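Local structure of phosphoribosylaminoimidazole-succinocarboxamide synthase (Pyrococcus horikoshii, 4O7R) at residues M85-V90 / L119-D124; F174-G179 / I186-E191. The protein catalyses the ATP-dependent ligation of L-aspartate to carboxyaminoimidazole ribonucleotide, forming SAICAR in de novo purine biosynthesis. All coordinates share one frame; numbering follows the deposited sequence.

Contact 1: M85-V90 / L119-D124. With U5P (uridine-5'-monophosphate), chain B.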
ATOM      1  N   MET A  85       3.542  21.607   1.659  1.00 22.77           N
ATOM      2  CA  MET A  85       3.637  20.366   0.900  1.00 23.71           C
ATOM      3  C   MET A  85       3.011  19.212   1.617  1.00 22.00           C
ATOM      4  O   MET A  85       3.186  19.074   2.812  1.00 23.00           O
ATOM      5  CB  MET A  85       5.083  20.030   0.562  1.00 26.83           C
ATOM      6  CG  MET A  85       5.744  21.029  -0.382  1.00 31.38           C
ATOM      7  SD  MET A  85       4.981  21.131  -2.023  1.00 34.59           S
ATOM      8  CE  MET A  85       5.715  19.649  -2.747  1.00 32.65           C
ATOM      9  N   TYR A  86       2.255  18.395   0.889  1.00 20.68           N
ATOM     10  CA  TYR A  86       1.806  17.095   1.417  1.00 18.91           C
ATOM     11  C   TYR A  86       3.017  16.184   1.410  1.00 17.98           C
ATOM     12  O   TYR A  86       3.803  16.234   0.471  1.00 17.99           O
ATOM     13  CB  TYR A  86       0.724  16.497   0.528  1.00 18.67           C
ATOM     14  CG  TYR A  86      -0.604  17.179   0.684  1.00 19.43           C
ATOM     15  CD1 TYR A  86      -1.422  16.891   1.786  1.00 19.98           C
ATOM     16  CD2 TYR A  86      -1.045  18.132  -0.246  1.00 19.19           C
ATOM     17  CE1 TYR A  86      -2.651  17.510   1.949  1.00 20.09           C
ATOM     18  CE2 TYR A  86      -2.271  18.771  -0.089  1.00 19.91           C
ATOM     19  CZ  TYR A  86      -3.073  18.445   1.010  1.00 20.93           C
ATOM     20  OH  TYR A  86      -4.296  19.044   1.193  1.00 21.86           O
ATOM     21  N   PRO A  87       3.182  15.345   2.440  1.00 17.25           N
ATOM     22  CA  PRO A  87       4.390  14.504   2.385  1.00 16.51           C
ATOM     23  C   PRO A  87       4.140  13.259   1.543  1.00 16.22           C
ATOM     24  O   PRO A  87       4.274  12.129   2.039  1.00 16.10           O
ATOM     25  CB  PRO A  87       4.633  14.144   3.862  1.00 16.39           C
ATOM     26  CG  PRO A  87       3.273  14.195   4.500  1.00 16.78           C
ATOM     27  CD  PRO A  87       2.401  15.129   3.675  1.00 17.19           C
ATOM     28  N   LEU A  88       3.744  13.453   0.282  1.00 15.76           N
ATOM     29  CA  LEU A  88       3.381  12.315  -0.569  1.00 15.23           C
ATOM     30  C   LEU A  88       4.075  12.344  -1.907  1.00 15.16           C
ATOM     31  O   LEU A  88       4.397  13.411  -2.433  1.00 14.91           O
ATOM     32  CB  LEU A  88       1.872  12.255  -0.829  1.00 15.44           C
ATOM     33  CG  LEU A  88       0.860  12.335   0.319  1.00 15.97           C
ATOM     34  CD1 LEU A  88      -0.475  12.835  -0.224  1.00 16.00           C
ATOM     35  CD2 LEU A  88       0.715  10.993   1.017  1.00 15.45           C
ATOM     36  N   GLU A  89       4.295  11.149  -2.449  1.00 15.39           N
ATOM     37  CA  GLU A  89       4.503  10.961  -3.864  1.00 15.60           C
ATOM     38  C   GLU A  89       3.297  10.187  -4.386  1.00 14.85           C
ATOM     39  O   GLU A  89       2.932   9.143  -3.843  1.00 14.83           O
ATOM     40  CB  GLU A  89       5.796  10.220  -4.117  1.00 17.52           C
ATOM     41  CG  GLU A  89       7.004  11.075  -3.809  1.00 20.26           C
ATOM     42  CD  GLU A  89       8.249  10.242  -3.588  1.00 23.38           C
ATOM     43  OE1 GLU A  89       9.345  10.839  -3.556  1.00 24.05           O
ATOM     44  OE2 GLU A  89       8.126   8.993  -3.422  1.00 24.66           O
ATOM     45  N   VAL A  90       2.654  10.727  -5.417  1.00 13.86           N
ATOM     46  CA  VAL A  90       1.389  10.190  -5.905  1.00 12.85           C
ATOM     47  C   VAL A  90       1.669   9.610  -7.274  1.00 12.55           C
ATOM     48  O   VAL A  90       1.964  10.348  -8.194  1.00 12.50           O
ATOM     49  CB  VAL A  90       0.317  11.300  -6.013  1.00 12.58           C
ATOM     50  CG1 VAL A  90      -1.033  10.729  -6.432  1.00 11.86           C
ATOM     51  CG2 VAL A  90       0.181  12.022  -4.682  1.00 12.55           C
ATOM     52  N   LEU A 119      -0.106   5.797  -3.495  1.00 16.73           N
ATOM     53  CA  LEU A 119       0.328   6.805  -2.561  1.00 16.90           C
ATOM     54  C   LEU A 119       1.572   6.295  -1.873  1.00 16.60           C
ATOM     55  O   LEU A 119       1.594   5.153  -1.385  1.00 15.75           O
ATOM     56  CB  LEU A 119      -0.750   7.055  -1.497  1.00 17.11           C
ATOM     57  CG  LEU A 119      -2.096   7.588  -1.987  1.00 17.68           C
ATOM     58  CD1 LEU A 119      -3.003   7.742  -0.772  1.00 17.60           C
ATOM     59  CD2 LEU A 119      -1.905   8.906  -2.730  1.00 17.14           C
ATOM     60  N   TYR A 120       2.595   7.148  -1.833  1.00 16.03           N
ATOM     61  CA  TYR A 120       3.860   6.847  -1.161  1.00 15.76           C
ATOM     62  C   TYR A 120       4.120   7.953  -0.153  1.00 16.56           C
ATOM     63  O   TYR A 120       3.891   9.129  -0.449  1.00 16.44           O
ATOM     64  CB  TYR A 120       5.017   6.768  -2.176  1.00 14.58           C
ATOM     65  CG  TYR A 120       4.937   5.564  -3.071  1.00 14.53           C
ATOM     66  CD1 TYR A 120       5.529   4.337  -2.699  1.00 13.98           C
ATOM     67  CD2 TYR A 120       4.248   5.622  -4.291  1.00 14.05           C
ATOM     68  CE1 TYR A 120       5.437   3.220  -3.525  1.00 13.29           C
ATOM     69  CE2 TYR A 120       4.161   4.512  -5.116  1.00 13.49           C
ATOM     70  CZ  TYR A 120       4.741   3.317  -4.727  1.00 13.64           C
ATOM     71  OH  TYR A 120       4.629   2.222  -5.575  1.00 13.98           O
ATOM     72  N   TYR A 121       4.585   7.580   1.036  1.00 16.85           N
ATOM     73  CA  TYR A 121       4.953   8.561   2.056  1.00 17.50           C
ATOM     74  C   TYR A 121       6.407   9.009   1.802  1.00 18.08           C
ATOM     75  O   TYR A 121       7.301   8.169   1.725  1.00 17.38           O
ATOM     76  CB  TYR A 121       4.717   7.963   3.462  1.00 17.76           C
ATOM     77  CG  TYR A 121       5.295   8.708   4.667  1.00 17.75           C
ATOM     78  CD1 TYR A 121       5.180  10.109   4.808  1.00 18.02           C
ATOM     79  CD2 TYR A 121       5.924   8.001   5.682  1.00 17.67           C
ATOM     80  CE1 TYR A 121       5.706  10.762   5.918  1.00 17.93           C
ATOM     81  CE2 TYR A 121       6.454   8.636   6.791  1.00 18.06           C
ATOM     82  CZ  TYR A 121       6.353  10.008   6.907  1.00 18.68           C
ATOM     83  OH  TYR A 121       6.894  10.597   8.033  1.00 19.88           O
ATOM     84  N   LYS A 122       6.622  10.319   1.624  1.00 19.92           N
ATOM     85  CA  LYS A 122       7.964  10.872   1.420  1.00 21.97           C
ATOM     86  C   LYS A 122       8.709  10.846   2.723  1.00 23.50           C
ATOM     87  O   LYS A 122       8.507  11.696   3.587  1.00 25.76           O
ATOM     88  CB  LYS A 122       7.929  12.315   0.966  1.00 22.82           C
ATOM     89  CG  LYS A 122       7.758  12.541  -0.515  1.00 23.89           C
ATOM     90  CD  LYS A 122       7.796  14.035  -0.791  1.00 24.11           C
ATOM     91  CE  LYS A 122       9.225  14.532  -0.927  1.00 24.67           C
ATOM     92  NZ  LYS A 122       9.786  14.048  -2.212  1.00 25.83           N
ATOM     93  N   ASN A 123       9.588   9.871   2.858  1.00 24.71           N
ATOM     94  CA  ASN A 123      10.355   9.720   4.053  1.00 27.81           C
ATOM     95  C   ASN A 123      11.613   8.957   3.667  1.00 30.36           C
ATOM     96  O   ASN A 123      11.545   7.805   3.227  1.00 29.83           O
ATOM     97  CB  ASN A 123       9.530   8.992   5.103  1.00 27.80           C
ATOM     98  CG  ASN A 123      10.219   8.940   6.436  1.00 30.05           C
ATOM     99  OD1 ASN A 123      11.279   8.335   6.562  1.00 33.25           O
ATOM    100  ND2 ASN A 123       9.636   9.589   7.441  1.00 28.65           N
ATOM    101  N   ASP A 124      12.752   9.634   3.793  1.00 32.64           N
ATOM    102  CA  ASP A 124      14.046   9.083   3.418  1.00 33.83           C
ATOM    103  C   ASP A 124      14.442   7.904   4.280  1.00 32.56           C
ATOM    104  O   ASP A 124      14.942   6.914   3.757  1.00 29.08           O
ATOM    105  CB  ASP A 124      15.124  10.153   3.493  1.00 38.05           C
ATOM    106  CG  ASP A 124      15.067  11.100   2.330  1.00 40.88           C
ATOM    107  OD1 ASP A 124      15.032  10.624   1.174  1.00 42.79           O
ATOM    108  OD2 ASP A 124      15.051  12.324   2.571  1.00 45.58           O
TER
HETATM  109  N1  U5P B 301       9.070   8.005  -9.501  1.00 29.51           N
HETATM  110  C2  U5P B 301       9.622   9.289  -9.192  1.00 29.31           C
HETATM  111  N3  U5P B 301      10.280   9.490  -8.032  1.00 31.08           N
HETATM  112  C4  U5P B 301      10.430   8.466  -7.157  1.00 32.71           C
HETATM  113  C5  U5P B 301       9.895   7.199  -7.429  1.00 31.15           C
HETATM  114  C6  U5P B 301       9.210   6.985  -8.622  1.00 29.79           C
HETATM  115  O2  U5P B 301       9.500  10.236  -9.990  1.00 26.47           O
HETATM  116  O4  U5P B 301      11.039   8.648  -6.080  1.00 33.64           O
HETATM  117  C1' U5P B 301       8.350   7.794 -10.767  1.00 26.56           C
HETATM  118  C2' U5P B 301       9.104   6.855 -11.694  1.00 24.73           C
HETATM  119  O2' U5P B 301      10.021   7.554 -12.539  1.00 24.37           O
HETATM  120  C3' U5P B 301       7.967   6.220 -12.470  1.00 24.73           C
HETATM  121  C4' U5P B 301       6.799   6.141 -11.481  1.00 24.98           C
HETATM  122  O3' U5P B 301       7.574   7.102 -13.514  1.00 21.93           O
HETATM  123  O4' U5P B 301       7.063   7.186 -10.536  1.00 26.62           O
HETATM  124  C5' U5P B 301       6.657   4.778 -10.786  1.00 22.88           C
HETATM  125  O5' U5P B 301       7.872   4.444 -10.112  1.00 21.50           O
HETATM  126  P   U5P B 301       8.207   2.991  -9.510  1.00 20.42           P
HETATM  127  O1P U5P B 301       7.866   1.992 -10.563  1.00 19.80           O
HETATM  128  O2P U5P B 301       9.693   3.078  -9.203  1.00 21.46           O
HETATM  129  O3P U5P B 301       7.340   2.910  -8.268  1.00 22.00           O
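Glu89 and Tyr120 clasp each other through both backbone groups: Glu89 N donates to Tyr120 O (2.9 Å), and Tyr120 N returns a bond to Glu89 O (2.9 Å). Two residues along each chain, Lys122 N gives a third backbone bond, to Pro87 O (N-H...O 168°). The side chains add a long salt bridge, Glu89 OE1 to Lys122 NZ at 3.5 Å. Glu89 reaches it with an extended chain, whereas Lys122, bent at chi3 and chi4 (84° and 72°), passes Leu88 O with its CD (3.8 Å from Lys122 CD) and puts NZ beside the Glu89 carboxylate, outside the backbone; the two side chains cross at about a right angle, with Glu89 CG 3.7 Å from Lys122 CG. These pairings define an antiparallel ladder between strands 84-93 and 111-121, in which Glu89-Tyr120 is the hydrogen-bonded pair and Leu88-Tyr121 and Val90-Leu119 are non-hydrogen-bonded ones. Pro87, centre of an inverse gamma turn, leads into it. The bound uridine monophosphate lies on the Glu89 and Tyr120 face: its O4 is 3.7 Å from Glu89 OE1, while the Tyr120 hydroxyl is hydrogen-bonded to Glu118. The opposite face is largely apolar, carrying Leu88, Val90 and Leu119, with Val90 CG1 meeting Leu119 CD2 at 4.2 Å under helix 143-166. Near the turn, the Tyr121 ring presents its edge to Pro87 O, with Tyr121 CD1 3.5 Å away, and Pro105 of the second subunit packs against this tyrosine.

Contact 2: F174-G179 / I186-E191. With U5P (uridine-5'-monophosphate), chain B.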
ATOM      1  N   PHE A 174       3.823   7.808 -13.922  1.00 13.58           N
ATOM      2  CA  PHE A 174       4.485   9.062 -13.556  1.00 13.73           C
ATOM      3  C   PHE A 174       4.178   9.398 -12.110  1.00 13.60           C
ATOM      4  O   PHE A 174       3.166   8.942 -11.575  1.00 13.76           O
ATOM      5  CB  PHE A 174       4.047  10.211 -14.487  1.00 14.14           C
ATOM      6  CG  PHE A 174       2.586  10.578 -14.376  1.00 14.20           C
ATOM      7  CD1 PHE A 174       2.172  11.577 -13.504  1.00 14.27           C
ATOM      8  CD2 PHE A 174       1.638   9.947 -15.163  1.00 14.45           C
ATOM      9  CE1 PHE A 174       0.830  11.917 -13.399  1.00 14.87           C
ATOM     10  CE2 PHE A 174       0.289  10.298 -15.075  1.00 15.06           C
ATOM     11  CZ  PHE A 174      -0.116  11.288 -14.189  1.00 14.52           C
ATOM     12  N   LYS A 175       5.044  10.194 -11.490  1.00 13.59           N
ATOM     13  CA  LYS A 175       4.892  10.603 -10.088  1.00 13.73           C
ATOM     14  C   LYS A 175       4.515  12.104 -10.014  1.00 14.18           C
ATOM     15  O   LYS A 175       5.088  12.931 -10.751  1.00 13.72           O
ATOM     16  CB  LYS A 175       6.177  10.313  -9.315  1.00 13.51           C
ATOM     17  CG  LYS A 175       6.170  10.650  -7.818  1.00 14.40           C
ATOM     18  CD  LYS A 175       6.622  12.078  -7.494  1.00 14.90           C
ATOM     19  CE  LYS A 175       8.090  12.315  -7.882  1.00 15.97           C
ATOM     20  NZ  LYS A 175       8.580  13.725  -7.713  1.00 14.94           N
ATOM     21  N   LEU A 176       3.543  12.424  -9.150  1.00 13.76           N
ATOM     22  CA  LEU A 176       3.151  13.799  -8.833  1.00 14.43           C
ATOM     23  C   LEU A 176       3.304  14.135  -7.347  1.00 14.33           C
ATOM     24  O   LEU A 176       3.214  13.267  -6.489  1.00 14.34           O
ATOM     25  CB  LEU A 176       1.678  14.061  -9.196  1.00 14.89           C
ATOM     26  CG  LEU A 176       1.204  13.925 -10.637  1.00 15.70           C
ATOM     27  CD1 LEU A 176      -0.302  14.180 -10.711  1.00 15.81           C
ATOM     28  CD2 LEU A 176       1.996  14.842 -11.565  1.00 15.37           C
ATOM     29  N   GLU A 177       3.510  15.413  -7.054  1.00 14.48           N
ATOM     30  CA  GLU A 177       3.515  15.902  -5.682  1.00 14.68           C
ATOM     31  C   GLU A 177       2.604  17.115  -5.642  1.00 15.42           C
ATOM     32  O   GLU A 177       2.371  17.765  -6.684  1.00 15.73           O
ATOM     33  CB  GLU A 177       4.932  16.295  -5.246  1.00 14.50           C
ATOM     34  CG  GLU A 177       5.897  15.124  -5.311  1.00 14.46           C
ATOM     35  CD  GLU A 177       7.239  15.372  -4.641  1.00 14.48           C
ATOM     36  OE1 GLU A 177       7.382  16.314  -3.832  1.00 14.48           O
ATOM     37  OE2 GLU A 177       8.161  14.586  -4.919  1.00 14.52           O
ATOM     38  N   PHE A 178       2.106  17.421  -4.447  1.00 15.36           N
ATOM     39  CA  PHE A 178       1.065  18.413  -4.259  1.00 14.75           C
ATOM     40  C   PHE A 178       1.322  19.195  -2.988  1.00 15.04           C
ATOM     41  O   PHE A 178       1.976  18.689  -2.080  1.00 14.92           O
ATOM     42  CB  PHE A 178      -0.289  17.714  -4.077  1.00 14.56           C
ATOM     43  CG  PHE A 178      -0.805  17.039  -5.300  1.00 14.46           C
ATOM     44  CD1 PHE A 178      -1.650  17.724  -6.185  1.00 14.68           C
ATOM     45  CD2 PHE A 178      -0.487  15.702  -5.566  1.00 14.47           C
ATOM     46  CE1 PHE A 178      -2.143  17.101  -7.330  1.00 14.29           C
ATOM     47  CE2 PHE A 178      -0.992  15.075  -6.699  1.00 14.32           C
ATOM     48  CZ  PHE A 178      -1.815  15.774  -7.582  1.00 14.14           C
ATOM     49  N   GLY A 179       0.761  20.407  -2.913  1.00 15.44           N
ATOM     50  CA  GLY A 179       0.710  21.196  -1.681  1.00 16.33           C
ATOM     51  C   GLY A 179      -0.575  22.010  -1.585  1.00 17.26           C
ATOM     52  O   GLY A 179      -1.307  22.121  -2.563  1.00 16.94           O
ATOM     53  N   ILE A 186      -5.847  22.531  -3.142  1.00 18.07           N
ATOM     54  CA  ILE A 186      -4.837  21.549  -3.448  1.00 17.97           C
ATOM     55  C   ILE A 186      -4.189  21.856  -4.800  1.00 17.63           C
ATOM     56  O   ILE A 186      -4.857  21.907  -5.831  1.00 17.33           O
ATOM     57  CB  ILE A 186      -5.428  20.135  -3.341  1.00 18.51           C
ATOM     58  CG1 ILE A 186      -5.697  19.837  -1.843  1.00 17.30           C
ATOM     59  CG2 ILE A 186      -4.509  19.118  -4.034  1.00 17.63           C
ATOM     60  CD1 ILE A 186      -6.548  18.618  -1.560  1.00 16.96           C
ATOM     61  N   VAL A 187      -2.879  22.094  -4.763  1.00 16.98           N
ATOM     62  CA  VAL A 187      -2.147  22.634  -5.899  1.00 16.51           C
ATOM     63  C   VAL A 187      -1.009  21.677  -6.307  1.00 16.66           C
ATOM     64  O   VAL A 187      -0.192  21.273  -5.470  1.00 15.58           O
ATOM     65  CB  VAL A 187      -1.619  24.059  -5.575  1.00 16.54           C
ATOM     66  CG1 VAL A 187      -0.639  24.556  -6.627  1.00 16.29           C
ATOM     67  CG2 VAL A 187      -2.771  25.048  -5.426  1.00 16.12           C
ATOM     68  N   LEU A 188      -0.982  21.305  -7.590  1.00 16.48           N
ATOM     69  CA  LEU A 188       0.067  20.448  -8.159  1.00 16.09           C
ATOM     70  C   LEU A 188       1.454  21.103  -8.081  1.00 16.63           C
ATOM     71  O   LEU A 188       1.622  22.261  -8.468  1.00 17.03           O
ATOM     72  CB  LEU A 188      -0.285  20.101  -9.605  1.00 16.56           C
ATOM     73  CG  LEU A 188       0.651  19.148 -10.376  1.00 16.93           C
ATOM     74  CD1 LEU A 188       0.703  17.803  -9.689  1.00 17.12           C
ATOM     75  CD2 LEU A 188       0.155  18.974 -11.794  1.00 16.80           C
ATOM     76  N   ALA A 189       2.444  20.352  -7.605  1.00 16.33           N
ATOM     77  CA  ALA A 189       3.763  20.912  -7.246  1.00 16.53           C
ATOM     78  C   ALA A 189       4.937  20.169  -7.923  1.00 16.31           C
ATOM     79  O   ALA A 189       4.763  19.571  -8.979  1.00 15.08           O
ATOM     80  CB  ALA A 189       3.943  20.929  -5.726  1.00 15.45           C
ATOM     81  N   ASP A 190       6.118  20.208  -7.291  1.00 16.61           N
ATOM     82  CA  ASP A 190       7.354  19.594  -7.826  1.00 16.08           C
ATOM     83  C   ASP A 190       7.537  19.821  -9.348  1.00 16.24           C
ATOM     84  O   ASP A 190       7.422  20.955  -9.841  1.00 15.92           O
ATOM     85  CB  ASP A 190       7.414  18.096  -7.461  1.00 15.85           C
ATOM     86  CG  ASP A 190       8.845  17.522  -7.493  1.00 15.93           C
ATOM     87  OD1 ASP A 190       9.066  16.544  -8.220  1.00 14.76           O
ATOM     88  OD2 ASP A 190       9.743  18.023  -6.777  1.00 16.16           O
ATOM     89  N   GLU A 191       7.792  18.734 -10.085  1.00 15.72           N
ATOM     90  CA  GLU A 191       8.159  18.792 -11.492  1.00 15.52           C
ATOM     91  C   GLU A 191       7.378  17.743 -12.281  1.00 15.48           C
ATOM     92  O   GLU A 191       6.797  16.820 -11.687  1.00 15.98           O
ATOM     93  CB  GLU A 191       9.677  18.527 -11.645  1.00 15.71           C
ATOM     94  CG  GLU A 191      10.073  17.055 -11.499  1.00 15.23           C
ATOM     95  CD  GLU A 191      11.568  16.801 -11.693  1.00 15.75           C
ATOM     96  OE1 GLU A 191      12.028  16.756 -12.857  1.00 14.86           O
ATOM     97  OE2 GLU A 191      12.284  16.600 -10.675  1.00 15.99           O
TER
HETATM   98  N1  U5P B 301       9.070   8.005  -9.501  1.00 29.51           N
HETATM   99  C2  U5P B 301       9.622   9.289  -9.192  1.00 29.31           C
HETATM  100  N3  U5P B 301      10.280   9.490  -8.032  1.00 31.08           N
HETATM  101  C4  U5P B 301      10.430   8.466  -7.157  1.00 32.71           C
HETATM  102  C5  U5P B 301       9.895   7.199  -7.429  1.00 31.15           C
HETATM  103  C6  U5P B 301       9.210   6.985  -8.622  1.00 29.79           C
HETATM  104  O2  U5P B 301       9.500  10.236  -9.990  1.00 26.47           O
HETATM  105  O4  U5P B 301      11.039   8.648  -6.080  1.00 33.64           O
HETATM  106  C1' U5P B 301       8.350   7.794 -10.767  1.00 26.56           C
HETATM  107  C2' U5P B 301       9.104   6.855 -11.694  1.00 24.73           C
HETATM  108  O2' U5P B 301      10.021   7.554 -12.539  1.00 24.37           O
HETATM  109  C3' U5P B 301       7.967   6.220 -12.470  1.00 24.73           C
HETATM  110  C4' U5P B 301       6.799   6.141 -11.481  1.00 24.98           C
HETATM  111  O3' U5P B 301       7.574   7.102 -13.514  1.00 21.93           O
HETATM  112  O4' U5P B 301       7.063   7.186 -10.536  1.00 26.62           O
HETATM  113  C5' U5P B 301       6.657   4.778 -10.786  1.00 22.88           C
HETATM  114  O5' U5P B 301       7.872   4.444 -10.112  1.00 21.50           O
HETATM  115  P   U5P B 301       8.207   2.991  -9.510  1.00 20.42           P
HETATM  116  O1P U5P B 301       7.866   1.992 -10.563  1.00 19.80           O
HETATM  117  O2P U5P B 301       9.693   3.078  -9.203  1.00 21.46           O
HETATM  118  O3P U5P B 301       7.340   2.910  -8.268  1.00 22.00           O
HETATM  119  O   HOH W   1      10.989  14.821  -8.342  1.00 14.42           O
HETATM  120  O   HOH W   2       6.774  14.651  -9.545  1.00 19.27           O
HETATM  121  O   HOH W   3       4.351  16.886  -9.563  1.00 21.63           O
HETATM  122  O   HOH W   4       8.754  18.908  -4.071  1.00 30.40           O
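Lys175 ties the strand to Asp190 along a route that first passes the nucleotide. Lys175 CB lies 3.4 Å from O2 and 3.5 Å from O4' of the bound uridine monophosphate (U5P), and CG comes near the same base. With CG anti to the backbone N (chi1 -178°) and bends at chi2 and chi3, the chain curls so that Lys175 CE remains 3.3 Å from U5P O2 while NZ turns toward the other segment. There Lys175 NZ centres a salt-bridge network, meeting Asp190 OD1 (2.9 Å) and Glu177 OE2, the latter on the anti side, 35° out of the carboxylate plane. Water 1 accepts from NZ and donates to Asp190 OD1 and Glu191 OE2; water 2 also accepts from NZ, within reach of Lys175 O and Glu191 O. The carboxylates of Glu177 and Asp190 are stacked, their planes 2° apart.

Beyond the charges, a beta hairpin continues through Gly179 and Val187, whose backbones exchange two bonds, and Ala189 N adds a bond to Glu177 O (2.7 Å). Leu188 CD1 makes a CH-pi contact over one Phe178 face, offset toward the rim, and touches Leu176 CD2 at 3.7 Å.

Lys13 bridges Asp190 OD2; with Lys175 and a further lysine, it probably offsets the repulsion expected between the stacked carboxylates.

How the contacts relate
Contacts 1 and 2 belong to one antiparallel sheet, in which strand 84-93 of contact 1 lies beside strand 169-180 of contact 2; their centres are about 10 Å apart. Probable backbone bonds stitch them together at two points, Leu176 N to Val90 O (2.8 Å) and Tyr86 N to Phe178 O (3.0 Å). Between these, Glu177 CG packs 3.7 Å from Leu88 O. Charge also passes across: Lys122 of contact 1 bridges Glu177 OE2, a member of the contact 2 network. Both contacts border the bound uridine monophosphate, 85-90 and 119-124 near base O4 and the phosphate, 174-179 near base O2 and the ribose, while Asp173, Arg93, Ser99, Arg198 and Arg214 supply hydrogen bonds.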